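Local coordinates for tRNA (uracil(54)-C(5))-methyltransferase (Pyrococcus abyssi, PDB 2JJQ), which catalyses the transfer of a methyl group from S-adenosyl-L-methionine to carbon 5 of uridine 54 in tRNA, yielding 5-methyluridine, at residues Val206-Val211 against Phe224-Ile229; Ser228-Val233 against Glu246-Lys251; Ile131-Thr136 against Met195-Gly200; Ser121-Gly126 against Asn274-Val279. One frame throughout, in Å; residues are numbered along the deposited sequence.

Interaction 1: residues Val206-Val211 against Phe224-Ile229; sequences VMVNFV and FDFDSI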
# COMPACT_ATOMS: atom_id res chain seq x y z
N VAL A 206 11.99 -13.56 -5.08
CA VAL A 206 11.01 -13.00 -5.99
C VAL A 206 9.93 -14.03 -6.25
O VAL A 206 10.23 -15.21 -6.48
CB VAL A 206 11.65 -12.68 -7.34
CG1 VAL A 206 10.65 -11.98 -8.27
CG2 VAL A 206 12.86 -11.79 -7.10
N MET A 207 8.69 -13.58 -6.21
CA MET A 207 7.53 -14.41 -6.54
C MET A 207 6.78 -13.82 -7.74
O MET A 207 6.58 -12.60 -7.82
CB MET A 207 6.59 -14.44 -5.33
CG MET A 207 5.18 -15.04 -5.67
SD MET A 207 4.13 -14.98 -4.19
CE MET A 207 4.99 -16.21 -3.20
N VAL A 208 6.38 -14.66 -8.70
CA VAL A 208 5.57 -14.18 -9.81
C VAL A 208 4.28 -14.98 -9.76
O VAL A 208 4.30 -16.17 -9.46
CB VAL A 208 6.27 -14.26 -11.15
CG1 VAL A 208 6.56 -15.69 -11.53
CG2 VAL A 208 5.43 -13.57 -12.23
N ASN A 209 3.16 -14.31 -10.01
CA ASN A 209 1.86 -14.94 -9.95
C ASN A 209 1.12 -14.59 -11.25
O ASN A 209 0.91 -13.42 -11.55
CB ASN A 209 1.08 -14.43 -8.73
CG ASN A 209 -0.34 -14.98 -8.64
OD1 ASN A 209 -0.62 -16.08 -9.09
ND2 ASN A 209 -1.23 -14.23 -8.01
N PHE A 210 0.77 -15.61 -12.02
CA PHE A 210 -0.01 -15.46 -13.27
C PHE A 210 -1.44 -15.66 -12.96
O PHE A 210 -1.86 -16.76 -12.54
CB PHE A 210 0.50 -16.48 -14.34
CG PHE A 210 1.97 -16.29 -14.65
CD1 PHE A 210 2.40 -15.12 -15.29
CD2 PHE A 210 2.91 -17.21 -14.24
CE1 PHE A 210 3.78 -14.89 -15.54
CE2 PHE A 210 4.28 -16.98 -14.48
CZ PHE A 210 4.70 -15.83 -15.13
N VAL A 211 -2.24 -14.60 -13.12
CA VAL A 211 -3.65 -14.70 -12.86
C VAL A 211 -4.34 -14.86 -14.21
O VAL A 211 -4.11 -14.07 -15.11
CB VAL A 211 -4.19 -13.41 -12.15
CG1 VAL A 211 -5.65 -13.51 -11.88
CG2 VAL A 211 -3.36 -13.09 -10.82
N PHE A 224 11.07 -18.72 -16.36
CA PHE A 224 11.37 -17.87 -15.18
C PHE A 224 12.28 -18.59 -14.20
O PHE A 224 12.18 -19.80 -14.05
CB PHE A 224 10.07 -17.49 -14.46
CG PHE A 224 9.15 -16.68 -15.31
CD1 PHE A 224 9.21 -15.30 -15.27
CD2 PHE A 224 8.28 -17.30 -16.22
CE1 PHE A 224 8.43 -14.53 -16.07
CE2 PHE A 224 7.47 -16.54 -17.04
CZ PHE A 224 7.57 -15.15 -16.99
N ASP A 225 13.15 -17.82 -13.55
CA ASP A 225 14.09 -18.35 -12.58
C ASP A 225 13.84 -17.83 -11.16
O ASP A 225 14.70 -17.97 -10.28
CB ASP A 225 15.53 -17.98 -12.97
CG ASP A 225 15.96 -18.67 -14.22
OD1 ASP A 225 15.94 -19.95 -14.23
OD2 ASP A 225 16.28 -17.93 -15.21
N PHE A 226 12.64 -17.33 -10.91
CA PHE A 226 12.35 -16.71 -9.62
C PHE A 226 12.12 -17.79 -8.56
O PHE A 226 11.85 -18.97 -8.86
CB PHE A 226 11.12 -15.79 -9.75
CG PHE A 226 11.33 -14.63 -10.65
CD1 PHE A 226 12.53 -13.90 -10.62
CD2 PHE A 226 10.29 -14.23 -11.53
CE1 PHE A 226 12.71 -12.79 -11.46
CE2 PHE A 226 10.45 -13.13 -12.37
CZ PHE A 226 11.68 -12.41 -12.36
N ASP A 227 12.25 -17.41 -7.30
CA ASP A 227 12.08 -18.38 -6.21
C ASP A 227 10.72 -19.04 -6.14
O ASP A 227 10.60 -20.18 -5.69
CB ASP A 227 12.30 -17.64 -4.89
CG ASP A 227 13.60 -16.86 -4.90
OD1 ASP A 227 14.54 -17.36 -4.25
OD2 ASP A 227 13.68 -15.81 -5.59
N SER A 228 9.67 -18.31 -6.52
CA SER A 228 8.30 -18.87 -6.44
C SER A 228 7.56 -18.45 -7.74
O SER A 228 7.64 -17.27 -8.13
CB SER A 228 7.58 -18.30 -5.19
OG SER A 228 6.22 -18.72 -5.12
N ILE A 229 6.91 -19.40 -8.43
CA ILE A 229 6.02 -19.11 -9.54
C ILE A 229 4.64 -19.66 -9.18
O ILE A 229 4.52 -20.81 -8.79
CB ILE A 229 6.47 -19.77 -10.84
CG1 ILE A 229 7.89 -19.33 -11.20
CG2 ILE A 229 5.41 -19.47 -11.94
CD1 ILE A 229 8.60 -20.34 -12.15

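Interaction 2: residues Ser228-Val233 against Glu246-Lys251; sequences SIYWSV and ERFWGK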
# COMPACT_ATOMS: atom_id res chain seq x y z
N SER A 228 9.67 -18.31 -6.52
CA SER A 228 8.30 -18.87 -6.44
C SER A 228 7.56 -18.45 -7.74
O SER A 228 7.64 -17.27 -8.13
CB SER A 228 7.58 -18.30 -5.19
OG SER A 228 6.22 -18.72 -5.12
N ILE A 229 6.91 -19.40 -8.43
CA ILE A 229 6.02 -19.11 -9.54
C ILE A 229 4.64 -19.66 -9.18
O ILE A 229 4.52 -20.81 -8.79
CB ILE A 229 6.47 -19.77 -10.84
CG1 ILE A 229 7.89 -19.33 -11.20
CG2 ILE A 229 5.41 -19.47 -11.94
CD1 ILE A 229 8.60 -20.34 -12.15
N TYR A 230 3.61 -18.84 -9.27
CA TYR A 230 2.26 -19.25 -8.96
C TYR A 230 1.40 -19.07 -10.19
O TYR A 230 1.65 -18.16 -11.02
CB TYR A 230 1.69 -18.34 -7.88
CG TYR A 230 1.80 -18.92 -6.49
CD1 TYR A 230 0.72 -19.64 -5.92
CD2 TYR A 230 2.94 -18.76 -5.75
CE1 TYR A 230 0.78 -20.16 -4.67
CE2 TYR A 230 3.02 -19.28 -4.46
CZ TYR A 230 1.92 -19.96 -3.90
OH TYR A 230 2.01 -20.48 -2.61
N TRP A 231 0.41 -19.96 -10.32
CA TRP A 231 -0.68 -19.82 -11.25
C TRP A 231 -1.97 -19.75 -10.44
O TRP A 231 -2.25 -20.65 -9.66
CB TRP A 231 -0.71 -21.04 -12.18
CG TRP A 231 -1.90 -21.07 -13.09
CD1 TRP A 231 -2.66 -20.01 -13.55
CD2 TRP A 231 -2.48 -22.25 -13.65
NE1 TRP A 231 -3.68 -20.48 -14.38
CE2 TRP A 231 -3.60 -21.85 -14.44
CE3 TRP A 231 -2.13 -23.61 -13.60
CZ2 TRP A 231 -4.36 -22.77 -15.18
CZ3 TRP A 231 -2.92 -24.53 -14.30
CH2 TRP A 231 -4.02 -24.10 -15.07
N SER A 232 -2.74 -18.67 -10.61
CA SER A 232 -4.00 -18.46 -9.91
C SER A 232 -5.07 -18.27 -10.98
O SER A 232 -4.82 -17.68 -12.01
CB SER A 232 -3.96 -17.20 -9.05
OG SER A 232 -2.93 -17.28 -8.07
N VAL A 233 -6.27 -18.76 -10.71
CA VAL A 233 -7.37 -18.68 -11.65
C VAL A 233 -8.46 -17.84 -11.02
O VAL A 233 -9.02 -18.17 -9.96
CB VAL A 233 -7.92 -20.05 -12.06
CG1 VAL A 233 -9.16 -19.87 -12.93
CG2 VAL A 233 -6.87 -20.83 -12.81
N GLU A 246 -3.98 -22.30 -8.08
CA GLU A 246 -4.04 -23.50 -8.87
C GLU A 246 -2.77 -24.34 -8.76
O GLU A 246 -2.83 -25.58 -8.67
CB GLU A 246 -4.36 -23.11 -10.30
CG GLU A 246 -4.46 -24.26 -11.29
CD GLU A 246 -5.68 -25.15 -11.07
OE1 GLU A 246 -6.61 -24.74 -10.35
OE2 GLU A 246 -5.68 -26.27 -11.63
N ARG A 247 -1.61 -23.69 -8.86
CA ARG A 247 -0.33 -24.43 -8.79
C ARG A 247 0.75 -23.44 -8.46
O ARG A 247 0.63 -22.25 -8.81
CB ARG A 247 -0.04 -25.07 -10.18
CG ARG A 247 1.17 -26.06 -10.16
CD ARG A 247 0.98 -27.09 -11.32
NE ARG A 247 2.17 -27.96 -11.41
CZ ARG A 247 2.30 -28.90 -12.34
NH1 ARG A 247 1.32 -29.08 -13.23
NH2 ARG A 247 3.38 -29.65 -12.38
N PHE A 248 1.79 -23.91 -7.77
CA PHE A 248 3.03 -23.17 -7.66
C PHE A 248 4.21 -24.10 -7.93
O PHE A 248 4.09 -25.33 -7.77
CB PHE A 248 3.13 -22.48 -6.25
CG PHE A 248 3.31 -23.46 -5.08
CD1 PHE A 248 2.20 -23.91 -4.35
CD2 PHE A 248 4.57 -23.86 -4.70
CE1 PHE A 248 2.37 -24.81 -3.26
CE2 PHE A 248 4.76 -24.72 -3.59
CZ PHE A 248 3.63 -25.19 -2.89
N TRP A 249 5.31 -23.51 -8.36
CA TRP A 249 6.59 -24.14 -8.62
C TRP A 249 7.60 -23.39 -7.75
O TRP A 249 7.53 -22.13 -7.61
CB TRP A 249 6.97 -24.02 -10.12
CG TRP A 249 6.04 -24.72 -11.09
CD1 TRP A 249 6.28 -25.92 -11.72
CD2 TRP A 249 4.78 -24.24 -11.62
NE1 TRP A 249 5.22 -26.23 -12.55
CE2 TRP A 249 4.30 -25.21 -12.52
CE3 TRP A 249 4.04 -23.05 -11.43
CZ2 TRP A 249 3.10 -25.06 -13.22
CZ3 TRP A 249 2.78 -22.93 -12.11
CH2 TRP A 249 2.35 -23.93 -13.00
N GLY A 250 8.51 -24.11 -7.12
CA GLY A 250 9.49 -23.48 -6.24
C GLY A 250 8.87 -23.28 -4.87
O GLY A 250 8.12 -24.13 -4.40
N LYS A 251 9.18 -22.16 -4.22
CA LYS A 251 8.78 -21.97 -2.83
C LYS A 251 7.30 -21.66 -2.69
O LYS A 251 6.73 -20.91 -3.50
CB LYS A 251 9.58 -20.82 -2.19
CG LYS A 251 11.06 -21.07 -2.09
CD LYS A 251 11.79 -19.91 -1.41
CE LYS A 251 13.26 -19.82 -1.91
NZ LYS A 251 14.27 -19.56 -0.83

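Interaction 3: residues Ile131-Thr136 against Met195-Gly200; sequences IDLAIT and MVLREG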
# COMPACT_ATOMS: atom_id res chain seq x y z
N ILE A 131 3.76 -5.30 -7.67
CA ILE A 131 3.10 -4.61 -8.75
C ILE A 131 2.20 -5.60 -9.48
O ILE A 131 2.52 -6.82 -9.48
CB ILE A 131 4.07 -3.98 -9.74
CG1 ILE A 131 4.99 -5.01 -10.36
CG2 ILE A 131 4.86 -2.84 -9.01
CD1 ILE A 131 5.97 -4.31 -11.31
N ASP A 132 1.08 -5.11 -10.00
CA ASP A 132 0.09 -5.95 -10.69
C ASP A 132 0.06 -5.43 -12.12
O ASP A 132 -0.33 -4.27 -12.37
CB ASP A 132 -1.28 -5.82 -9.99
CG ASP A 132 -1.22 -6.30 -8.49
OD1 ASP A 132 -0.25 -5.99 -7.74
OD2 ASP A 132 -2.16 -6.96 -8.02
N LEU A 133 0.61 -6.21 -13.04
CA LEU A 133 0.69 -5.81 -14.44
C LEU A 133 -0.38 -6.53 -15.24
O LEU A 133 -0.49 -7.76 -15.19
CB LEU A 133 2.07 -6.17 -15.00
CG LEU A 133 3.27 -5.49 -14.33
CD1 LEU A 133 4.55 -6.24 -14.65
CD2 LEU A 133 3.35 -4.06 -14.82
N ALA A 134 -1.22 -5.76 -15.93
CA ALA A 134 -2.16 -6.34 -16.84
C ALA A 134 -1.46 -6.82 -18.12
O ALA A 134 -0.54 -6.17 -18.62
CB ALA A 134 -3.33 -5.32 -17.17
N ILE A 135 -1.92 -7.96 -18.66
CA ILE A 135 -1.24 -8.56 -19.83
C ILE A 135 -2.27 -8.59 -20.96
O ILE A 135 -3.17 -9.39 -20.98
CB ILE A 135 -0.74 -9.99 -19.50
CG1 ILE A 135 0.13 -9.97 -18.22
CG2 ILE A 135 -0.04 -10.66 -20.71
CD1 ILE A 135 0.31 -11.37 -17.65
N THR A 136 -2.16 -7.66 -21.91
CA THR A 136 -3.26 -7.51 -22.84
C THR A 136 -2.78 -7.56 -24.28
O THR A 136 -1.58 -7.51 -24.57
CB THR A 136 -4.01 -6.17 -22.60
OG1 THR A 136 -3.21 -5.10 -23.10
CG2 THR A 136 -4.22 -5.90 -21.11
N MET A 195 0.11 -10.42 -14.48
CA MET A 195 1.31 -10.98 -13.89
C MET A 195 1.53 -10.11 -12.64
O MET A 195 1.75 -8.92 -12.77
CB MET A 195 2.53 -10.79 -14.80
CG MET A 195 3.86 -11.12 -14.06
SD MET A 195 5.32 -11.33 -15.11
CE MET A 195 5.62 -9.64 -15.66
N VAL A 196 1.40 -10.71 -11.46
CA VAL A 196 1.65 -9.94 -10.23
C VAL A 196 3.04 -10.29 -9.74
O VAL A 196 3.38 -11.49 -9.63
CB VAL A 196 0.63 -10.30 -9.12
CG1 VAL A 196 1.02 -9.56 -7.77
CG2 VAL A 196 -0.82 -10.01 -9.55
N LEU A 197 3.89 -9.30 -9.52
CA LEU A 197 5.26 -9.57 -9.15
C LEU A 197 5.44 -9.13 -7.70
O LEU A 197 4.98 -8.05 -7.33
CB LEU A 197 6.20 -8.76 -10.04
CG LEU A 197 6.51 -9.32 -11.42
CD1 LEU A 197 7.23 -8.22 -12.27
CD2 LEU A 197 7.47 -10.53 -11.21
N ARG A 198 6.06 -9.96 -6.88
CA ARG A 198 6.38 -9.55 -5.52
C ARG A 198 7.83 -9.83 -5.24
O ARG A 198 8.42 -10.78 -5.82
CB ARG A 198 5.48 -10.29 -4.52
CG ARG A 198 4.01 -10.04 -4.83
CD ARG A 198 3.06 -10.62 -3.80
NE ARG A 198 3.08 -9.76 -2.61
CZ ARG A 198 2.15 -9.75 -1.66
NH1 ARG A 198 1.10 -10.56 -1.74
NH2 ARG A 198 2.31 -8.93 -0.63
N GLU A 199 8.45 -9.03 -4.37
CA GLU A 199 9.80 -9.38 -3.98
C GLU A 199 10.16 -8.93 -2.58
O GLU A 199 9.59 -7.96 -2.07
CB GLU A 199 10.86 -8.89 -4.99
CG GLU A 199 11.25 -7.50 -4.90
CD GLU A 199 12.32 -7.13 -5.96
OE1 GLU A 199 12.97 -8.03 -6.56
OE2 GLU A 199 12.49 -5.92 -6.18
N GLY A 200 11.08 -9.65 -1.97
CA GLY A 200 11.56 -9.27 -0.63
C GLY A 200 12.76 -8.40 -0.88
O GLY A 200 13.79 -8.86 -1.44

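Interaction 4: residues Ser121-Gly126 against Asn274-Val279; sequences SPKIFG and NSYQAV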
# COMPACT_ATOMS: atom_id res chain seq x y z
N SER A 121 10.83 8.33 2.71
CA SER A 121 11.12 6.95 2.36
C SER A 121 12.65 6.80 2.08
O SER A 121 13.24 7.71 1.44
CB SER A 121 10.30 6.54 1.15
OG SER A 121 10.56 5.18 0.83
N PRO A 122 13.29 5.74 2.64
CA PRO A 122 14.75 5.56 2.46
C PRO A 122 15.10 5.47 1.00
O PRO A 122 16.21 5.89 0.61
CB PRO A 122 15.01 4.26 3.21
CG PRO A 122 14.05 4.32 4.40
CD PRO A 122 12.78 4.96 3.79
N LYS A 123 14.19 4.93 0.20
CA LYS A 123 14.36 4.86 -1.26
C LYS A 123 13.10 5.31 -1.93
O LYS A 123 12.04 5.10 -1.38
CB LYS A 123 14.71 3.46 -1.74
CG LYS A 123 16.01 2.88 -1.19
CD LYS A 123 16.28 1.59 -1.97
CE LYS A 123 17.57 0.89 -1.53
NZ LYS A 123 18.79 1.41 -2.19
N ILE A 124 13.19 5.93 -3.11
CA ILE A 124 11.95 6.34 -3.76
C ILE A 124 11.83 5.77 -5.15
O ILE A 124 10.85 6.05 -5.87
CB ILE A 124 11.84 7.86 -3.88
CG1 ILE A 124 13.08 8.42 -4.60
CG2 ILE A 124 11.68 8.51 -2.49
CD1 ILE A 124 12.91 9.92 -4.92
N PHE A 125 12.83 5.00 -5.53
CA PHE A 125 12.64 4.03 -6.61
C PHE A 125 13.22 2.64 -6.19
O PHE A 125 14.23 2.54 -5.45
CB PHE A 125 13.13 4.56 -7.97
CG PHE A 125 12.31 5.74 -8.52
CD1 PHE A 125 11.12 5.53 -9.23
CD2 PHE A 125 12.72 7.07 -8.32
CE1 PHE A 125 10.37 6.62 -9.76
CE2 PHE A 125 11.96 8.19 -8.83
CZ PHE A 125 10.81 7.95 -9.56
N GLY A 126 12.55 1.57 -6.60
CA GLY A 126 12.94 0.24 -6.10
C GLY A 126 12.33 -0.13 -4.75
O GLY A 126 12.58 -1.24 -4.27
N ASN A 274 5.88 -0.79 0.86
CA ASN A 274 7.18 -0.13 0.81
C ASN A 274 8.07 -0.77 1.87
O ASN A 274 7.97 -0.48 3.05
CB ASN A 274 6.98 1.38 0.99
CG ASN A 274 8.29 2.16 1.02
OD1 ASN A 274 9.38 1.60 1.26
ND2 ASN A 274 8.17 3.48 0.89
N SER A 275 8.91 -1.68 1.44
CA SER A 275 9.63 -2.47 2.46
C SER A 275 10.54 -1.56 3.26
O SER A 275 10.77 -1.81 4.46
CB SER A 275 10.45 -3.59 1.81
OG SER A 275 9.55 -4.53 1.21
N TYR A 276 11.08 -0.51 2.63
CA TYR A 276 12.14 0.29 3.30
C TYR A 276 11.56 1.09 4.41
O TYR A 276 12.08 1.10 5.54
CB TYR A 276 12.83 1.20 2.29
CG TYR A 276 13.71 0.37 1.38
CD1 TYR A 276 15.00 0.04 1.75
CD2 TYR A 276 13.21 -0.17 0.18
CE1 TYR A 276 15.82 -0.77 0.93
CE2 TYR A 276 14.02 -0.96 -0.64
CZ TYR A 276 15.30 -1.26 -0.25
OH TYR A 276 16.13 -2.02 -1.07
N GLN A 277 10.43 1.71 4.12
CA GLN A 277 9.71 2.46 5.18
C GLN A 277 9.07 1.54 6.16
O GLN A 277 8.82 1.94 7.30
CB GLN A 277 8.54 3.18 4.63
CG GLN A 277 8.68 4.55 4.33
CD GLN A 277 9.19 5.53 5.42
OE1 GLN A 277 9.76 5.22 6.50
NE2 GLN A 277 9.07 6.76 5.03
N ALA A 278 8.71 0.33 5.72
CA ALA A 278 8.07 -0.62 6.64
C ALA A 278 9.02 -0.84 7.82
O ALA A 278 8.57 -1.10 8.92
CB ALA A 278 7.78 -1.91 5.92
N VAL A 279 10.33 -0.84 7.55
CA VAL A 279 11.33 -1.04 8.61
C VAL A 279 11.15 0.12 9.61
O VAL A 279 11.12 -0.11 10.83
CB VAL A 279 12.76 -1.11 8.05
CG1 VAL A 279 13.78 -1.09 9.19
CG2 VAL A 279 12.91 -2.41 7.19
O HOH W 1 15.29 -1.95 -4.25

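Interaction 1: residues Val206-Val211 against Phe224-Ile229
Val206 lays its CG1 methyl over one face of the Phe226 ring, 3.7 Å from the ring centroid and displaced toward the rim. The methyl gets there because it stands opposite the backbone nitrogen (chi1 -175°), leaving CG2 beside that nitrogen. The same ring meets Val208 in a different way, with CG1 of that valine at its edge, close to the ring plane. Val208 CG1 also runs alongside Ile229, 3.9 Å from its CG1, both side chains pointing the same way. Further along, Phe210 and Phe224 approach from opposite directions with their planes inclined at 56°. Phe210 CZ sits above the Phe224 face, 3.4 Å from Phe224 CE2, while CG2 of Ile229 touches the edge of the Phe210 ring.

The backbones pair as parallel strands at Met207 with Ser228 and Val208 with Ile229. Ser228 N donates to Val206 O, and Val208 N reaches Ser228 O at 3.0 Å. Just before the pairing, the amide of Val206 is taken by a side chain: it donates to Asp227 OD2 at 2.9 Å, from above the carboxylate plane.

Helix 162-178 touches the side chains of Val206, Phe210, Phe224 and Phe226, whereas Met207 and Ser228 share a face of the sheet and meet Ile254 of strand 254-258. Strand 192-199 flanks strand 206-212 on its remaining edge.

Interaction 2: residues Ser228-Val233 against Glu246-Lys251
Tyr230 and Phe248 form the compact middle of this antiparallel hairpin ladder, where their CA atoms come within 4.2 Å at a non-hydrogen-bonded pair. It is the methylene of Phe248 that does the touching: CB stands over the centre of the tyrosine ring, 3.5 Å from the centroid. With chi1 at 69°, the phenyl group lies between its own backbone N and carbonyl carbon and slides past the tyrosine, so the two rings, inclined at 29°, barely overlap. On the face bearing Ile229, Trp231 and Trp249, the indole of Trp249 turns its edge to Trp231 CB, 4.0 Å from CZ3; its CE3 also packs against Ile229 CG2 at 3.9 Å.

The ends and outer side of strand 246-250 are more open to solvent. At one end Glu246 lays its aliphatic CG over the six-membered ring of Trp231, 3.3 Å from CE3, before bending at chi2; its carboxylate has a long, weak ion pair with Arg235. Arg247 beside it, and Lys251 at the opposite end, are exposed and lead away from the partner strand, Lys251 to a salt bridge with Glu205.

Ile229 and Trp249 exchange a pair of backbone bonds, and Trp231 N donates to Arg247 O. Glu246 and Arg247 both face Trp231 in a classic beta bulge, Trp231 O accepting from Glu246 N at 2.9 Å and Arg247 N at 3.2 Å. By Lys251, Ser228 OG donates to Lys251 O at 2.8 Å. The chemistry is therefore divided: backbone bonds fix the register, aromatic and aliphatic carbon packs between the strands, and charged groups remain at the periphery.

Interaction 3: residues Ile131-Thr136 against Met195-Gly200
Leu133 and Met195 lie side by side on one face of an antiparallel pair, and the bend of the methionine at chi3 (71°) brings its CE methyl to 3.7 Å from Leu133 CD1. The same leucine methyl also meets Leu197 CD1, the two leucine side chains lying at a slant to each other. Ile131 continues the row, its CG1 running beside Leu197 CB at 4.0 Å. At the other end Ile135 comes in at about a right angle to Met195, placing CD1 3.7 Å from Met195 CB. The reverse face is mixed in character: the carboxylate of Asp132 runs alongside Val196, with OD2 3.7 Å from CG2, a contact of carbon with a polar group.

Four backbone bonds hold these side chains in step. Ile131 and Leu197 exchange one pair, the shorter from Leu197 N to Ile131 O at 2.8 Å; Leu133 and Met195 exchange the other, with Met195 N to Leu133 O also 2.8 Å. In the next shell, Arg130 and Ser241 both engage Asp132 OD2, which steadies the carboxylate beside the valine.

Cys157, a cluster ligand by similarity, lies about 4 Å from the side chain of Ile131, which puts this edge of the sheet next to the probable iron-sulfur site. Helix 162-178 covers the aliphatic face through Leu171, Ile175 and Ala167. Strand 130-136 is outermost in its five-stranded sheet, and strand 192-199 passes the pairing on to strand 206-212.

Interaction 4: residues Ser121-Gly126 against Asn274-Val279
Ser121 meets Asn274 at the N-cap of helix 275-288, where a loop crosses the first turn of a helix in the catalytic domain. Hydrogen bonding centres on the asparagine. Its ND2 donates to Ser121 OG at 2.9 Å, nearly straight (171°) and in the amide plane, while its OD1 accepts the capping bonds, a straight one from Gln277 N at 3.0 Å and a weak one from Tyr276 N. Ser121 OG in turn donates to Lys123 O, so the hydroxyl links the helix cap to the loop's own backbone. Met411 O is a second acceptor for Asn274 ND2.

Apolar and CH-pi contacts gather around Tyr276. Lys123 runs its chain across one face of the ring, with CD 3.7 Å from the centroid, and Pro122 CB rests against Tyr276 CB at 3.9 Å. Pro122 CD also touches the amide of Gln277, whose OE1 accepts from Asn280 ND2 and whose NE2 is held by Val119 O and Asp410 O. The side chain of Gln277 lies about 7 Å from that of Glu419, the predicted proton acceptor.

Water completes the contact: one molecule donates to Gly126 O at 2.8 Å and lies 3.3 Å from Tyr276 OH.

Overall arrangement
Interactions 3, 1 and 2 are three of the four joints of one five-stranded mixed sheet, in the order 130-136, 192-199, 206-212, 228-233, 244-250. The remaining joint, between 192-199 and 206-212, links interactions 3 and 1, whose centres are 9 Å apart, through backbone bonds such as Asn209 O to Val196 N. Interactions 1 and 2 share Ser228 and Ile229, their centres 7 Å apart. Interaction 4 stands apart, closing the long loop in which the others are nested; its nearest atoms are about 5 Å from interaction 3. It lies near the catalytic machinery, the Gln277 side chain being about 12 Å from bound S-adenosyl-L-homocysteine, whereas interaction 3 adjoins the probable cluster site.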